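Local coordinates for DNA ligase (Aquifex aeolicus, PDB 3QWU), which is a putative ATP-dependent DNA ligase that binds adenosine and calcium and probably joins nucleic acid ends through an adenylated enzyme intermediate, at residues F157-K162 with G166-E171; D93-L98 with I120-P125; L112-D117 with G341-L346; N243-L248 with I293-K298. One frame throughout, in Å; residues are numbered along the deposited sequence.

Contact 1. Residues F157-K162 with G166-E171. With ADN (adenosine), chain C.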
# COMPACT_ATOMS: atom_id res chain seq x y z
N PHE A 157 -2.52 -32.02 -3.72
CA PHE A 157 -3.23 -31.39 -4.83
C PHE A 157 -2.50 -31.56 -6.17
O PHE A 157 -3.05 -31.22 -7.24
CB PHE A 157 -3.46 -29.89 -4.55
CG PHE A 157 -2.20 -29.09 -4.31
CD1 PHE A 157 -1.34 -28.79 -5.33
CD2 PHE A 157 -1.87 -28.64 -3.05
CE1 PHE A 157 -0.15 -28.06 -5.04
CE2 PHE A 157 -0.70 -27.94 -2.80
CZ PHE A 157 0.15 -27.67 -3.79
N ASP A 158 -1.26 -32.04 -6.15
CA ASP A 158 -0.56 -32.28 -7.42
C ASP A 158 0.57 -33.32 -7.27
O ASP A 158 1.01 -33.63 -6.14
CB ASP A 158 -0.05 -30.93 -8.05
CG ASP A 158 -1.11 -30.22 -8.97
OD1 ASP A 158 -1.75 -30.93 -9.82
OD2 ASP A 158 -1.29 -28.97 -8.87
N PHE A 159 0.98 -33.90 -8.40
CA PHE A 159 2.24 -34.62 -8.47
C PHE A 159 3.06 -34.01 -9.58
O PHE A 159 2.54 -33.64 -10.63
CB PHE A 159 2.07 -36.10 -8.79
CG PHE A 159 1.36 -36.89 -7.73
CD1 PHE A 159 2.03 -37.36 -6.65
CD2 PHE A 159 0.01 -37.20 -7.86
CE1 PHE A 159 1.37 -38.10 -5.70
CE2 PHE A 159 -0.66 -37.96 -6.89
CZ PHE A 159 0.01 -38.37 -5.81
N MET A 160 4.34 -33.86 -9.31
CA MET A 160 5.30 -33.50 -10.29
C MET A 160 6.20 -34.69 -10.37
O MET A 160 5.95 -35.68 -9.69
CB MET A 160 6.02 -32.24 -9.85
CG MET A 160 5.12 -31.02 -9.96
SD MET A 160 5.86 -29.46 -9.43
CE MET A 160 7.05 -29.10 -10.74
N LYS A 161 7.24 -34.61 -11.19
CA LYS A 161 8.21 -35.65 -11.35
C LYS A 161 9.61 -35.07 -11.27
O LYS A 161 9.87 -34.02 -11.77
CB LYS A 161 8.01 -36.31 -12.75
CG LYS A 161 7.09 -37.55 -12.77
CD LYS A 161 6.82 -38.16 -14.19
CE LYS A 161 6.61 -39.71 -14.09
NZ LYS A 161 5.68 -40.31 -15.13
N LYS A 162 10.54 -35.80 -10.68
CA LYS A 162 11.93 -35.37 -10.67
C LYS A 162 12.43 -35.01 -12.09
O LYS A 162 12.15 -35.74 -13.06
CB LYS A 162 12.86 -36.48 -10.11
CG LYS A 162 12.96 -36.52 -8.57
CD LYS A 162 13.52 -37.85 -8.08
CE LYS A 162 13.39 -38.02 -6.56
NZ LYS A 162 13.61 -39.43 -6.15
N GLY A 166 6.23 -30.32 -15.59
CA GLY A 166 4.78 -30.34 -15.61
C GLY A 166 4.19 -31.11 -14.47
O GLY A 166 4.80 -31.29 -13.44
N PHE A 167 2.98 -31.57 -14.69
CA PHE A 167 2.14 -32.13 -13.70
C PHE A 167 1.52 -33.43 -14.22
O PHE A 167 1.16 -33.53 -15.37
CB PHE A 167 1.02 -31.14 -13.40
CG PHE A 167 1.45 -29.90 -12.63
CD1 PHE A 167 2.06 -30.01 -11.39
CD2 PHE A 167 1.14 -28.64 -13.08
CE1 PHE A 167 2.39 -28.90 -10.65
CE2 PHE A 167 1.48 -27.50 -12.35
CZ PHE A 167 2.13 -27.65 -11.12
N LEU A 168 1.36 -34.43 -13.37
CA LEU A 168 0.58 -35.57 -13.77
C LEU A 168 -0.86 -35.07 -14.04
O LEU A 168 -1.31 -34.11 -13.46
CB LEU A 168 0.63 -36.68 -12.72
CG LEU A 168 1.90 -37.56 -12.65
CD1 LEU A 168 3.26 -36.80 -12.58
CD2 LEU A 168 1.78 -38.53 -11.45
N SER A 169 -1.52 -35.70 -14.98
CA SER A 169 -2.85 -35.33 -15.35
C SER A 169 -3.79 -35.54 -14.16
O SER A 169 -3.44 -36.23 -13.20
CB SER A 169 -3.30 -36.18 -16.53
OG SER A 169 -3.18 -37.54 -16.13
N GLN A 170 -5.00 -34.99 -14.25
CA GLN A 170 -6.00 -35.22 -13.24
C GLN A 170 -6.30 -36.70 -13.02
O GLN A 170 -6.33 -37.15 -11.88
CB GLN A 170 -7.30 -34.45 -13.52
CG GLN A 170 -8.20 -34.37 -12.25
CD GLN A 170 -7.76 -33.27 -11.27
OE1 GLN A 170 -6.98 -32.41 -11.60
NE2 GLN A 170 -8.35 -33.27 -10.08
N GLU A 171 -6.53 -37.43 -14.11
CA GLU A 171 -6.78 -38.87 -14.09
C GLU A 171 -5.66 -39.60 -13.33
O GLU A 171 -5.91 -40.37 -12.40
CB GLU A 171 -6.85 -39.42 -15.52
CG GLU A 171 -6.65 -40.97 -15.64
CD GLU A 171 -6.14 -41.41 -17.02
OE1 GLU A 171 -6.88 -41.22 -18.01
OE2 GLU A 171 -5.01 -41.97 -17.10
O5' ADN C . -0.29 -20.34 -5.66
C5' ADN C . -1.43 -21.03 -5.14
C4' ADN C . -1.03 -21.77 -3.86
O4' ADN C . -2.20 -22.32 -3.18
C3' ADN C . -0.13 -22.95 -4.18
O3' ADN C . 1.27 -22.65 -4.20
C2' ADN C . -0.49 -23.98 -3.12
O2' ADN C . 0.47 -24.00 -2.08
C1' ADN C . -1.85 -23.58 -2.57
N9 ADN C . -2.93 -24.54 -2.86
C8 ADN C . -3.90 -24.87 -1.98
N7 ADN C . -4.77 -25.77 -2.49
C5 ADN C . -4.35 -25.98 -3.76
C6 ADN C . -4.86 -26.78 -4.88
N6 ADN C . -5.97 -27.53 -4.67
N1 ADN C . -4.14 -26.79 -6.05
C2 ADN C . -3.03 -26.01 -6.20
N3 ADN C . -2.54 -25.21 -5.21
C4 ADN C . -3.14 -25.18 -4.00
O HOH W 1 -0.77 -33.29 -10.64
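L168 N donates to F159 O (3.1 Å, N-H...O angle 161°), and F167 CA brings a C-H to the same oxygen. Beside this bond, L168 CD2 packs 3.6 Å from F159 CB. M160 lies alongside F167 with its CG 3.5 Å from F167 CE1; M160 SD, 4.8 Å from the ring centroid, adds an oblique Met-aromatic contact. The D158 carboxylate stacks over one face of the F167 ring, planes 18° apart. A water that accepts from F159 N (2.9 Å) stands 2.7 Å from D158 OD1 and within reach of L168 O across the contact; K173 also pairs with OD1. D158 OD2 is held by the hydroxyl of Y54 and by salt bridges to R227 and K219, the latter also binding the adenosine. One residue back, CG of F157 falls between backbone N and carbonyl carbon (chi1 59°), turning a ring face to the adenine, whose N3 lies 3.6 Å above the ring centre. An alanine at F157 is likely to cost the adenine the flat surface it stacks on and open a gap beside it. F157 and D158 both face C130 of strand 127-134, a classic beta bulge; F159 and L168 rest on helix 170-180, N-capped by S169.

Contact 2. Residues D93-L98 with I120-P125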
# COMPACT_ATOMS: atom_id res chain seq x y z
N ASP A 93 17.24 -43.60 1.24
CA ASP A 93 16.10 -44.20 1.98
C ASP A 93 15.44 -43.18 2.92
O ASP A 93 14.92 -43.52 3.98
CB ASP A 93 16.53 -45.48 2.76
CG ASP A 93 15.28 -46.33 3.28
OD1 ASP A 93 14.32 -46.57 2.49
OD2 ASP A 93 15.28 -46.78 4.47
N ASN A 94 15.48 -41.91 2.53
CA ASN A 94 14.93 -40.81 3.32
C ASN A 94 13.94 -40.07 2.52
O ASN A 94 13.90 -40.17 1.31
CB ASN A 94 16.02 -39.82 3.74
CG ASN A 94 17.08 -40.48 4.57
OD1 ASN A 94 16.78 -41.10 5.60
ND2 ASN A 94 18.33 -40.39 4.11
N TYR A 95 13.13 -39.31 3.23
CA TYR A 95 12.08 -38.52 2.65
C TYR A 95 12.27 -37.09 3.15
O TYR A 95 12.61 -36.88 4.31
CB TYR A 95 10.75 -39.06 3.11
CG TYR A 95 10.61 -40.56 2.98
CD1 TYR A 95 10.31 -41.15 1.75
CD2 TYR A 95 10.76 -41.39 4.09
CE1 TYR A 95 10.17 -42.54 1.63
CE2 TYR A 95 10.62 -42.77 4.00
CZ TYR A 95 10.33 -43.36 2.76
OH TYR A 95 10.19 -44.75 2.68
N TYR A 96 11.99 -36.12 2.27
CA TYR A 96 12.21 -34.72 2.60
C TYR A 96 11.09 -33.88 2.05
O TYR A 96 10.38 -34.26 1.09
CB TYR A 96 13.54 -34.22 2.05
CG TYR A 96 14.73 -35.06 2.46
CD1 TYR A 96 15.48 -34.76 3.63
CD2 TYR A 96 15.14 -36.14 1.68
CE1 TYR A 96 16.58 -35.53 3.99
CE2 TYR A 96 16.24 -36.91 2.05
CZ TYR A 96 16.95 -36.60 3.20
OH TYR A 96 18.03 -37.38 3.51
N ALA A 97 10.95 -32.71 2.67
CA ALA A 97 9.86 -31.78 2.32
C ALA A 97 10.46 -30.42 2.06
O ALA A 97 11.25 -29.94 2.89
CB ALA A 97 8.80 -31.73 3.47
N LEU A 98 10.14 -29.85 0.92
CA LEU A 98 10.64 -28.52 0.54
C LEU A 98 9.55 -27.47 0.70
O LEU A 98 8.42 -27.70 0.26
CB LEU A 98 11.08 -28.48 -0.92
CG LEU A 98 12.25 -29.34 -1.39
CD1 LEU A 98 12.54 -29.02 -2.85
CD2 LEU A 98 13.54 -29.14 -0.55
N ILE A 120 3.91 -44.88 -1.50
CA ILE A 120 3.85 -44.35 -2.89
C ILE A 120 5.22 -43.92 -3.48
O ILE A 120 5.54 -44.22 -4.62
CB ILE A 120 2.83 -43.21 -3.03
CG1 ILE A 120 2.77 -42.69 -4.47
CG2 ILE A 120 3.19 -42.05 -2.13
CD1 ILE A 120 1.70 -41.61 -4.68
N LEU A 121 6.04 -43.27 -2.69
CA LEU A 121 7.39 -42.91 -3.14
C LEU A 121 8.27 -44.17 -3.20
O LEU A 121 8.99 -44.40 -4.19
CB LEU A 121 8.03 -41.80 -2.25
CG LEU A 121 7.29 -40.43 -2.21
CD1 LEU A 121 7.99 -39.39 -1.32
CD2 LEU A 121 7.04 -39.83 -3.62
N ASP A 122 8.20 -45.01 -2.18
CA ASP A 122 8.96 -46.25 -2.23
C ASP A 122 8.70 -46.99 -3.54
O ASP A 122 9.64 -47.54 -4.14
CB ASP A 122 8.63 -47.15 -1.05
CG ASP A 122 9.04 -46.54 0.28
OD1 ASP A 122 9.93 -45.66 0.29
OD2 ASP A 122 8.46 -46.92 1.31
N GLU A 123 7.45 -47.01 -3.99
CA GLU A 123 7.06 -47.75 -5.19
C GLU A 123 7.19 -46.93 -6.46
O GLU A 123 7.22 -47.47 -7.52
CB GLU A 123 5.62 -48.29 -5.07
CG GLU A 123 5.48 -49.23 -3.85
CD GLU A 123 4.14 -49.94 -3.73
OE1 GLU A 123 3.20 -49.65 -4.49
OE2 GLU A 123 4.02 -50.80 -2.86
N ASN A 124 7.27 -45.61 -6.33
CA ASN A 124 7.38 -44.71 -7.45
C ASN A 124 8.35 -43.60 -7.05
O ASN A 124 7.94 -42.48 -6.86
CB ASN A 124 6.00 -44.12 -7.76
CG ASN A 124 4.88 -45.21 -7.82
OD1 ASN A 124 4.55 -45.68 -8.92
ND2 ASN A 124 4.30 -45.59 -6.65
N PRO A 125 9.67 -43.92 -6.92
CA PRO A 125 10.68 -42.91 -6.45
C PRO A 125 10.93 -41.67 -7.33
O PRO A 125 11.61 -40.75 -6.92
CB PRO A 125 11.98 -43.74 -6.30
CG PRO A 125 11.74 -44.98 -7.08
CD PRO A 125 10.26 -45.26 -7.06
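D122 OD1 is held by two partners: the phenol of Y95 donates to it, Y95 OH to D122 OD1 measuring 2.6 Å, and K90 of strand 84-91 adds a salt bridge. The phenol uses the syn lone pair of that oxygen, on the side of OD2, and OD1 lies at the edge of the Y95 ring, near its plane. The two side chains meet at about a right angle, ring and carboxylate planes 45° apart. D93 OD1 comes to 5.0 Å from D122 OD1, a like-charge approach that K90 and the phenol probably offset. Y95 can span the gap because its CG stands anti to the carbonyl carbon (chi1 -48°) on a CB that already points toward the helix; the nearest alpha carbons, Y95 and L121, are 8.6 Å apart.

Strand 94-98 is an edge strand of a four-stranded antiparallel sheet within the RNA ligase family region, and the short helix 119-123 packs beside it. L121 CD1 approaches the Y95 ring obliquely, 4.2 Å from Y95 CD1, and L121 also touches L127 and I129 of strand 127-134, while L112 and L118 lie against Y95. Where the helix stops, N124 folds back: its ND2 donates to I120 O at 2.7 Å (160°), in the carbonyl plane and on a lone pair. The hydroxyl of Y180 also bonds N124 ND2.

Contact 3. Residues L112-D117 with G341-L346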
# COMPACT_ATOMS: atom_id res chain seq x y z
N LEU A 112 6.60 -35.72 8.50
CA LEU A 112 6.13 -36.55 7.37
C LEU A 112 5.44 -37.86 7.79
O LEU A 112 4.36 -38.18 7.31
CB LEU A 112 7.28 -36.84 6.41
CG LEU A 112 7.72 -35.66 5.52
CD1 LEU A 112 8.81 -36.09 4.47
CD2 LEU A 112 6.51 -35.03 4.82
N PRO A 113 6.05 -38.60 8.72
CA PRO A 113 5.42 -39.88 9.12
C PRO A 113 4.07 -39.77 9.82
O PRO A 113 3.22 -40.65 9.72
CB PRO A 113 6.48 -40.53 10.03
CG PRO A 113 7.83 -39.83 9.61
CD PRO A 113 7.39 -38.43 9.31
N ASP A 114 3.84 -38.68 10.51
CA ASP A 114 2.51 -38.39 11.00
C ASP A 114 1.57 -37.82 9.96
O ASP A 114 0.35 -37.92 10.13
CB ASP A 114 2.62 -37.43 12.15
CG ASP A 114 3.39 -38.02 13.29
OD1 ASP A 114 3.17 -39.22 13.55
OD2 ASP A 114 4.19 -37.31 13.91
N LEU A 115 2.11 -37.19 8.92
CA LEU A 115 1.28 -36.47 7.97
C LEU A 115 0.77 -37.32 6.79
O LEU A 115 -0.35 -37.11 6.27
CB LEU A 115 2.02 -35.25 7.46
CG LEU A 115 2.34 -34.16 8.51
CD1 LEU A 115 3.27 -33.16 7.88
CD2 LEU A 115 1.11 -33.46 9.03
N ILE A 116 1.58 -38.29 6.36
CA ILE A 116 1.33 -38.98 5.10
C ILE A 116 2.18 -40.24 5.02
O ILE A 116 3.34 -40.27 5.42
CB ILE A 116 1.61 -38.06 3.91
CG1 ILE A 116 1.18 -38.75 2.62
CG2 ILE A 116 3.11 -37.65 3.81
CD1 ILE A 116 1.35 -37.91 1.38
N ASP A 117 1.57 -41.29 4.51
CA ASP A 117 2.23 -42.56 4.27
C ASP A 117 2.95 -42.47 2.90
O ASP A 117 2.32 -42.18 1.88
CB ASP A 117 1.15 -43.66 4.32
CG ASP A 117 1.61 -45.03 3.80
OD1 ASP A 117 2.85 -45.35 3.79
OD2 ASP A 117 0.68 -45.79 3.39
N GLY A 341 4.27 -35.41 25.76
CA GLY A 341 3.97 -36.74 25.24
C GLY A 341 5.25 -37.28 24.65
O GLY A 341 6.31 -37.21 25.31
N ASP A 342 5.15 -37.79 23.42
CA ASP A 342 6.31 -38.22 22.60
C ASP A 342 6.88 -37.13 21.65
O ASP A 342 7.75 -37.42 20.81
CB ASP A 342 5.95 -39.42 21.71
CG ASP A 342 5.97 -40.73 22.46
OD1 ASP A 342 6.77 -40.84 23.43
OD2 ASP A 342 5.20 -41.64 22.07
N TYR A 343 6.41 -35.89 21.79
CA TYR A 343 6.84 -34.79 20.93
C TYR A 343 7.46 -33.68 21.75
O TYR A 343 7.12 -33.49 22.92
CB TYR A 343 5.66 -34.22 20.15
CG TYR A 343 5.02 -35.24 19.24
CD1 TYR A 343 5.43 -35.38 17.92
CD2 TYR A 343 4.02 -36.08 19.71
CE1 TYR A 343 4.84 -36.34 17.07
CE2 TYR A 343 3.41 -37.04 18.86
CZ TYR A 343 3.83 -37.17 17.54
OH TYR A 343 3.25 -38.12 16.71
N TRP A 344 8.38 -32.97 21.13
CA TRP A 344 8.86 -31.70 21.64
C TRP A 344 7.89 -30.58 21.21
O TRP A 344 7.69 -30.37 20.02
CB TRP A 344 10.26 -31.46 21.11
CG TRP A 344 11.20 -32.39 21.73
CD1 TRP A 344 11.52 -33.66 21.32
CD2 TRP A 344 11.92 -32.17 22.94
NE1 TRP A 344 12.42 -34.23 22.19
CE2 TRP A 344 12.68 -33.34 23.20
CE3 TRP A 344 12.01 -31.09 23.84
CZ2 TRP A 344 13.52 -33.46 24.30
CZ3 TRP A 344 12.86 -31.21 24.94
CH2 TRP A 344 13.60 -32.39 25.16
N ARG A 345 7.28 -29.89 22.17
CA ARG A 345 6.41 -28.75 21.85
C ARG A 345 7.22 -27.45 21.68
O ARG A 345 8.04 -27.11 22.55
CB ARG A 345 5.35 -28.56 22.92
CG ARG A 345 4.66 -27.24 22.89
CD ARG A 345 3.85 -27.09 21.66
NE ARG A 345 2.74 -28.02 21.65
CZ ARG A 345 1.83 -28.10 20.71
NH1 ARG A 345 1.88 -27.32 19.64
NH2 ARG A 345 0.86 -29.00 20.83
N LEU A 346 7.04 -26.76 20.56
CA LEU A 346 7.69 -25.46 20.35
C LEU A 346 6.67 -24.34 20.32
O LEU A 346 5.63 -24.44 19.64
CB LEU A 346 8.49 -25.42 19.07
CG LEU A 346 9.21 -24.10 18.78
CD1 LEU A 346 10.33 -23.81 19.80
CD2 LEU A 346 9.77 -24.19 17.38
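D114, near the end of helix 106-115, faces Y343, the first residue of strand 343-352, with their alpha carbons 11.4 Å apart, so two side chains alone bridge the gap. The helix belongs to the RNA ligase region. The strand is the middle one of a three-stranded antiparallel sheet in the C-terminal region, whose family falls in the OB clan, and it follows a tight hairpin turn in which G341 has positive phi (64°). The pair ties the ligase-family region to the C-terminal region at the surface, consistent with a contact between domains. Y343 and D114 approach from opposite directions. Y343 OH donates to D114 OD2 at 3.1 Å, meeting it from above the carboxylate plane, 47° out of it. Carboxylate and ring planes are 60° apart. R111 forms a salt bridge with the same oxygen and would probably steady the aspartate's charge; R311 adds a long, weak ion pair. K309 makes a cation-pi contact with the Y343 ring. The helix is kinked at P113 and D114; in its last turn L112 O accepts from both L115 N and I116 N, each at 2.9 Å. At the contact itself D114 OD2 sits at the ring's edge, near its plane, 3.4 Å from Y343 CE1.

Contact 4. Residues N243-L248 with I293-K298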
# COMPACT_ATOMS: atom_id res chain seq x y z
N ASN A 243 -3.01 -9.65 8.49
CA ASN A 243 -1.72 -9.05 8.11
C ASN A 243 -1.47 -7.65 8.66
O ASN A 243 -0.55 -6.96 8.22
CB ASN A 243 -1.62 -9.01 6.60
CG ASN A 243 -0.85 -10.16 6.10
OD1 ASN A 243 0.37 -10.03 5.83
ND2 ASN A 243 -1.50 -11.35 6.04
N ALA A 244 -2.32 -7.20 9.58
CA ALA A 244 -2.16 -5.86 10.17
C ALA A 244 -0.75 -5.66 10.76
O ALA A 244 -0.13 -4.67 10.50
CB ALA A 244 -3.21 -5.61 11.23
N LYS A 245 -0.29 -6.61 11.58
CA LYS A 245 0.98 -6.45 12.32
C LYS A 245 2.17 -6.39 11.36
O LYS A 245 3.27 -5.92 11.71
CB LYS A 245 1.13 -7.59 13.32
CG LYS A 245 0.15 -7.44 14.48
CD LYS A 245 0.09 -8.65 15.38
CE LYS A 245 -0.78 -8.45 16.62
NZ LYS A 245 -0.63 -9.61 17.54
N ASN A 246 1.86 -6.75 10.13
CA ASN A 246 2.78 -7.06 9.07
C ASN A 246 2.85 -5.95 8.09
O ASN A 246 3.50 -6.09 7.08
CB ASN A 246 2.20 -8.28 8.32
CG ASN A 246 3.21 -9.28 7.99
OD1 ASN A 246 2.94 -10.49 8.13
ND2 ASN A 246 4.42 -8.83 7.58
N MET A 247 2.14 -4.86 8.37
CA MET A 247 1.90 -3.80 7.37
C MET A 247 3.10 -3.03 6.88
O MET A 247 2.98 -2.35 5.87
CB MET A 247 0.88 -2.77 7.86
CG MET A 247 -0.47 -2.98 7.30
SD MET A 247 -1.62 -1.73 7.90
CE MET A 247 -3.13 -2.73 7.77
N LEU A 248 4.22 -3.05 7.58
CA LEU A 248 5.35 -2.24 7.14
C LEU A 248 6.12 -3.03 6.07
O LEU A 248 6.74 -2.45 5.20
CB LEU A 248 6.23 -1.80 8.33
CG LEU A 248 5.52 -0.94 9.41
CD1 LEU A 248 6.47 -0.56 10.53
CD2 LEU A 248 4.90 0.33 8.81
N ILE A 293 -2.26 -2.34 18.45
CA ILE A 293 -2.12 -1.28 19.46
C ILE A 293 -2.45 -1.74 20.88
O ILE A 293 -1.73 -1.39 21.84
CB ILE A 293 -2.98 -0.06 19.13
CG1 ILE A 293 -2.35 0.69 17.95
CG2 ILE A 293 -3.15 0.87 20.33
CD1 ILE A 293 -3.38 1.38 17.09
N GLU A 294 -3.55 -2.47 21.06
CA GLU A 294 -3.83 -3.06 22.41
C GLU A 294 -2.66 -3.96 22.86
O GLU A 294 -2.29 -3.91 24.03
CB GLU A 294 -5.15 -3.86 22.45
CG GLU A 294 -6.43 -2.96 22.53
CD GLU A 294 -7.69 -3.69 22.05
OE1 GLU A 294 -7.56 -4.76 21.45
OE2 GLU A 294 -8.81 -3.21 22.27
N GLN A 295 -2.11 -4.78 21.95
CA GLN A 295 -1.05 -5.69 22.33
C GLN A 295 0.21 -4.88 22.71
O GLN A 295 0.86 -5.17 23.74
CB GLN A 295 -0.76 -6.70 21.24
CG GLN A 295 0.25 -7.78 21.61
CD GLN A 295 0.76 -8.62 20.41
OE1 GLN A 295 1.22 -8.09 19.38
NE2 GLN A 295 0.71 -9.94 20.58
N PHE A 296 0.51 -3.84 21.93
CA PHE A 296 1.59 -2.94 22.24
C PHE A 296 1.45 -2.27 23.60
O PHE A 296 2.43 -2.16 24.34
CB PHE A 296 1.76 -1.82 21.20
CG PHE A 296 2.89 -0.91 21.53
CD1 PHE A 296 2.67 0.36 22.03
CD2 PHE A 296 4.20 -1.37 21.45
CE1 PHE A 296 3.74 1.19 22.38
CE2 PHE A 296 5.26 -0.56 21.80
CZ PHE A 296 5.03 0.74 22.25
N GLU A 297 0.24 -1.79 23.92
CA GLU A 297 0.02 -1.17 25.23
C GLU A 297 0.16 -2.15 26.38
O GLU A 297 0.66 -1.80 27.44
CB GLU A 297 -1.35 -0.48 25.31
CG GLU A 297 -1.44 0.75 24.48
CD GLU A 297 -0.59 1.90 25.00
OE1 GLU A 297 -0.83 2.39 26.13
OE2 GLU A 297 0.32 2.34 24.26
N LYS A 298 -0.29 -3.38 26.19
CA LYS A 298 -0.19 -4.42 27.22
C LYS A 298 1.24 -4.94 27.38
O LYS A 298 1.79 -4.88 28.45
CB LYS A 298 -1.14 -5.59 26.93
CG LYS A 298 -1.62 -6.37 28.17
CD LYS A 298 -2.74 -5.61 28.93
CE LYS A 298 -2.23 -4.75 30.12
NZ LYS A 298 -2.91 -3.40 30.20
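K245, in the irregular segment 243-248 after helix 233-242, runs past helix 276-299 without backbone contact, K245 CA lying 9.3 Å from I293 CA, and reaches Q295 through its side chain. The lysine is extended beyond CG, and the glutamine, its CG anti to the backbone N (chi1 -174°), is extended too; the two meet at about a right angle. K245 NZ donates a weak hydrogen bond to Q295 OE1 at 3.0 Å. The weakness is consistent with the geometry: K245 NZ stands well out of the glutamine amide plane and is 3.3 Å from Q295 CD, so the ammonium lies over the amide rather than ahead of its oxygen. Q295 NE2, 3.3 Å from K245 NZ, is a second donor and adds no bond.

Both polar ends have a further partner in Y303, which opens strand 303-310. The Y303 carbonyl accepts from NZ, and its backbone N donates to OE1, so lysine, glutamine and one peptide residue close a small network. V302 touches both side chains. A leucine in place of K245 lacks the ammonium and would probably leave Q295 OE1 and the Y303 carbonyl each without that donor.

Nearby, A244 and M247 rest on L289 of the same helix, and M247 also reaches T256 of the second subunit. The arrangement joins the helical part of the C-terminal region to the start of its three-stranded antiparallel sheet, where helix 276-299 gives way to strand 303-310.

Overall arrangement
Contact 1 holds the adenosine-pocket residue F157, and contact 2 lies beside it, centres 15 Å apart, on the same antiparallel sheet: F159 CE1 packs 3.7 Å from I120 CD1. Contact 3 lies 17 Å from contact 2 between centres, with L112 CD1 resting 3.8 Å from Y95 CB, so helix 106-115 carries continuous packing from strand 94-98 to the C-terminal region. Contact 4 stands apart, its centre 41 Å from those of contacts 1 and 2 and on the far side of the chain's centre, though K245 comes within about 12 Å of the calcium ligand E143, side chain to side chain. In sequence, contacts 1 and 4 both fall inside the long loop closed by contact 3.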